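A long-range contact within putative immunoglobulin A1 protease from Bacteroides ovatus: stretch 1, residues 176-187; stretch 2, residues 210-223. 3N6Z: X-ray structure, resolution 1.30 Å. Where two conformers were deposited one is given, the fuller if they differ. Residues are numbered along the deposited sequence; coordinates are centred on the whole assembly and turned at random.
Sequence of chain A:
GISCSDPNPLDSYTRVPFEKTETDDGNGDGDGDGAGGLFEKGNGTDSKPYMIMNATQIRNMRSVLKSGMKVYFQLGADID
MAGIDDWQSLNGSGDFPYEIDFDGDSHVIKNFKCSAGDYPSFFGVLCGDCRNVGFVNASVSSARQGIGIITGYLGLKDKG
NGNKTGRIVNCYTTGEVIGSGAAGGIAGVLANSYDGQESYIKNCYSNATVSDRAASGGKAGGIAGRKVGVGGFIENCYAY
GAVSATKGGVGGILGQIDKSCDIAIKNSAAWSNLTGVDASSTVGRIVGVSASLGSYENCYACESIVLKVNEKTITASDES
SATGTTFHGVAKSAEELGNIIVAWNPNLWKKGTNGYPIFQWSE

Stretch 1 (176-187) EVIGSGAAGGIA
Stretch 2, residues 210-223: VSDRAASGGKAGGI

The two stretches run side by side in the same direction and pair twice, first through strands 176-179 and 210-212, whose axes lie 7° apart and approach to 4.8 Å, and again through 183-184 and 218-221. The register places Val177, Ile178 and Gly179 beside Val210, Ser211 and Asp212 (CA-CA 4.8, 4.9 and 4.8 Å), then, after turns of unequal length, Ala183 and Gly184 beside Ala220 and Gly221 (4.7 and 4.9 Å).

Extended backbones (phi/psi -129/129 at Val177, -136/127 at Ser211) give the alternating ladder of parallel sheet. Ser211 N donates to Val177 O (2.9 Å), Gly179 N to Ser211 O (2.8 Å), and Arg213 N to Gly179 O (2.9 Å). The second ladder repeats the pattern: Ala183 N donates to Lys219 O and Gly221 N to Ala183 O, both at 2.9 Å.

Between the ladders, Asp212 (chi1 t, chi2 -24°) accepts from two loop amides and from that of Lys219, near the start of strand 218-221. Its OD1 receives Gly181 N at 2.8 Å and Ala214 N at 2.9 Å, while OD2 receives Lys219 N at 2.8 Å. One carboxylate thus ties both turns together. Ala182 N lies 3.0 Å from Asp212 OD2, but the angle is too poor for a hydrogen bond. Lys219, with chi angles m, t, t, p, curls its ammonium back to Gly181 O (NZ-O 2.8 Å) and Gly217 O (NZ-O 2.7 Å), satisfying two turn carbonyls. Gly181 adopts phi/psi 108/-27, where a CB would jam against the preceding carbonyl oxygen.

Beyond the second ladder both chains bend at glycine, Gly185 at -65/-35 and Gly222 at -60/-37. Gly185 N makes only weak bonds, to Gly221 O (3.4 Å) and Gly222 O (3.1 Å). Ile223 O is better served, accepting from Ile186 N (2.9 Å) and Ala187 N (3.1 Å). A CB on Gly185 would lie 2.3 Å from Gly222 O, and one on Gly184 2.8 Å from Ile223 O, so the close backbone approach here has no room for either.

Side-chain contacts complete the interface. Val177 and Val210, both t, share a sheet face with Ala183, whose CB meets Val210 CG1 at 3.6 Å. On the face carrying Ile178 (m, t) and Ser211 (t), Ile178 CG2 lies 3.5 Å from Arg213 CD and covers one face of the guanidinium. Arg213, extended after chi1 m, donates from NE to Ser211 OG (3.2 Å). Ile186 and Ile223, both m, m, touch through Ile186 CG1 and Ile223 CD1 at 4.0 Å.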

# COMPACT_ATOMS: atom_id res chain seq x y z
N GLU A 176 5.95 -9.78 2.46
CA GLU A 176 6.08 -10.08 1.05
C GLU A 176 4.78 -9.95 0.30
O GLU A 176 3.70 -10.27 0.81
CB GLU A 176 6.64 -11.48 0.82
CG GLU A 176 5.74 -12.59 1.30
CD GLU A 176 6.23 -14.01 0.97
OE1 GLU A 176 7.17 -14.17 0.18
OE2 GLU A 176 5.64 -14.97 1.49
N VAL A 177 4.91 -9.45 -0.94
CA VAL A 177 3.84 -9.31 -1.90
C VAL A 177 4.32 -9.95 -3.20
O VAL A 177 5.38 -9.56 -3.73
CB VAL A 177 3.60 -7.79 -2.25
CG1 VAL A 177 2.57 -7.66 -3.37
CG2 VAL A 177 3.27 -7.02 -1.05
N ILE A 178 3.50 -10.85 -3.75
CA ILE A 178 3.70 -11.42 -5.08
C ILE A 178 2.40 -11.17 -5.86
O ILE A 178 1.35 -11.68 -5.49
CB ILE A 178 4.06 -12.92 -5.05
CG1 ILE A 178 5.30 -13.13 -4.22
CG2 ILE A 178 4.21 -13.45 -6.51
CD1 ILE A 178 5.62 -14.59 -3.97
N GLY A 179 2.47 -10.36 -6.91
CA GLY A 179 1.32 -10.08 -7.75
C GLY A 179 1.55 -10.45 -9.19
O GLY A 179 2.63 -10.90 -9.56
N SER A 180 0.51 -10.26 -9.98
CA SER A 180 0.57 -10.51 -11.42
C SER A 180 -0.16 -9.39 -12.14
O SER A 180 -1.39 -9.40 -12.21
CB SER A 180 -0.02 -11.86 -11.78
OG SER A 180 0.23 -12.14 -13.16
N GLY A 181 0.60 -8.42 -12.64
CA GLY A 181 0.05 -7.26 -13.32
C GLY A 181 0.16 -5.97 -12.54
O GLY A 181 0.17 -4.87 -13.11
N ALA A 182 0.20 -6.10 -11.22
CA ALA A 182 0.68 -5.00 -10.35
C ALA A 182 1.16 -5.61 -9.04
O ALA A 182 0.67 -6.66 -8.62
CB ALA A 182 -0.41 -3.94 -10.09
N ALA A 183 2.10 -4.94 -8.39
CA ALA A 183 2.54 -5.35 -7.08
C ALA A 183 3.05 -4.13 -6.35
O ALA A 183 3.88 -3.38 -6.89
CB ALA A 183 3.63 -6.45 -7.14
N GLY A 184 2.52 -3.87 -5.16
CA GLY A 184 3.01 -2.78 -4.32
C GLY A 184 3.11 -3.16 -2.87
O GLY A 184 2.35 -3.99 -2.39
N GLY A 185 4.02 -2.51 -2.15
CA GLY A 185 4.14 -2.82 -0.72
C GLY A 185 2.89 -2.46 0.07
O GLY A 185 2.54 -3.13 1.03
N ILE A 186 2.23 -1.37 -0.33
CA ILE A 186 1.00 -0.90 0.31
C ILE A 186 -0.25 -1.32 -0.49
O ILE A 186 -1.15 -1.98 0.05
CB ILE A 186 1.01 0.66 0.56
CG1 ILE A 186 2.22 1.10 1.40
CG2 ILE A 186 -0.34 1.15 1.12
CD1 ILE A 186 2.25 0.59 2.83
N ALA A 187 -0.30 -0.91 -1.76
CA ALA A 187 -1.48 -1.15 -2.61
C ALA A 187 -1.04 -1.62 -3.99
O ALA A 187 -0.03 -1.14 -4.52
CB ALA A 187 -2.30 0.16 -2.77
N VAL A 210 8.61 -7.02 -2.87
CA VAL A 210 7.50 -6.76 -3.79
C VAL A 210 7.90 -7.31 -5.15
O VAL A 210 8.91 -6.90 -5.72
CB VAL A 210 7.20 -5.24 -3.90
CG1 VAL A 210 6.10 -4.98 -4.90
CG2 VAL A 210 6.82 -4.66 -2.51
N SER A 211 7.09 -8.23 -5.71
CA SER A 211 7.41 -8.88 -6.97
C SER A 211 6.17 -8.94 -7.84
O SER A 211 5.11 -9.43 -7.41
CB SER A 211 7.94 -10.29 -6.70
OG SER A 211 8.05 -11.04 -7.89
N ASP A 212 6.30 -8.46 -9.08
CA ASP A 212 5.27 -8.64 -10.09
C ASP A 212 5.76 -9.73 -11.06
O ASP A 212 6.68 -9.50 -11.85
CB ASP A 212 4.90 -7.37 -10.83
CG ASP A 212 3.70 -7.54 -11.72
OD1 ASP A 212 3.38 -8.67 -12.13
OD2 ASP A 212 3.07 -6.52 -12.05
N ARG A 213 5.13 -10.90 -10.98
CA ARG A 213 5.53 -12.07 -11.76
C ARG A 213 4.78 -12.21 -13.06
O ARG A 213 4.93 -13.25 -13.74
CB ARG A 213 5.43 -13.34 -10.91
CG ARG A 213 6.45 -13.30 -9.83
CD ARG A 213 6.56 -14.50 -8.95
NE ARG A 213 7.53 -14.17 -7.90
CZ ARG A 213 7.90 -14.96 -6.90
NH1 ARG A 213 7.38 -16.19 -6.78
NH2 ARG A 213 8.79 -14.51 -6.02
N ALA A 214 4.04 -11.18 -13.50
CA ALA A 214 3.39 -11.23 -14.82
C ALA A 214 4.42 -11.52 -15.91
O ALA A 214 5.54 -10.98 -15.91
CB ALA A 214 2.67 -9.91 -15.13
N ALA A 215 4.02 -12.35 -16.87
CA ALA A 215 4.91 -12.67 -17.99
C ALA A 215 5.28 -11.46 -18.84
O ALA A 215 6.33 -11.46 -19.47
CB ALA A 215 4.29 -13.80 -18.88
N SER A 216 4.39 -10.47 -18.87
CA SER A 216 4.66 -9.18 -19.50
C SER A 216 3.78 -8.11 -18.86
O SER A 216 2.80 -8.40 -18.18
CB SER A 216 4.43 -9.24 -21.02
OG SER A 216 3.04 -9.34 -21.33
N GLY A 217 4.16 -6.86 -19.03
CA GLY A 217 3.40 -5.76 -18.48
C GLY A 217 3.42 -5.65 -16.95
O GLY A 217 2.47 -5.13 -16.35
N GLY A 218 4.48 -6.12 -16.32
CA GLY A 218 4.63 -5.97 -14.88
C GLY A 218 4.63 -4.51 -14.45
O GLY A 218 5.07 -3.63 -15.19
N LYS A 219 4.18 -4.27 -13.23
CA LYS A 219 4.07 -2.93 -12.64
C LYS A 219 4.35 -3.07 -11.14
O LYS A 219 3.43 -3.30 -10.36
CB LYS A 219 2.69 -2.32 -12.89
CG LYS A 219 2.21 -2.34 -14.35
CD LYS A 219 0.72 -1.96 -14.47
CE LYS A 219 0.11 -2.47 -15.76
NZ LYS A 219 0.05 -3.97 -15.79
N ALA A 220 5.62 -2.97 -10.76
CA ALA A 220 6.06 -3.22 -9.38
C ALA A 220 6.58 -1.94 -8.74
O ALA A 220 7.43 -1.26 -9.31
CB ALA A 220 7.13 -4.30 -9.34
N GLY A 221 6.04 -1.59 -7.57
CA GLY A 221 6.48 -0.41 -6.83
C GLY A 221 6.68 -0.71 -5.36
O GLY A 221 5.93 -1.48 -4.76
N GLY A 222 7.59 0.03 -4.73
CA GLY A 222 7.80 -0.12 -3.29
C GLY A 222 6.55 0.19 -2.50
O GLY A 222 6.28 -0.45 -1.48
N ILE A 223 5.78 1.19 -2.97
CA ILE A 223 4.54 1.63 -2.33
C ILE A 223 3.29 1.16 -3.11
O ILE A 223 2.40 0.50 -2.51
CB ILE A 223 4.51 3.15 -2.11
CG1 ILE A 223 5.66 3.54 -1.17
CG2 ILE A 223 3.13 3.66 -1.60
CD1 ILE A 223 5.53 3.10 0.29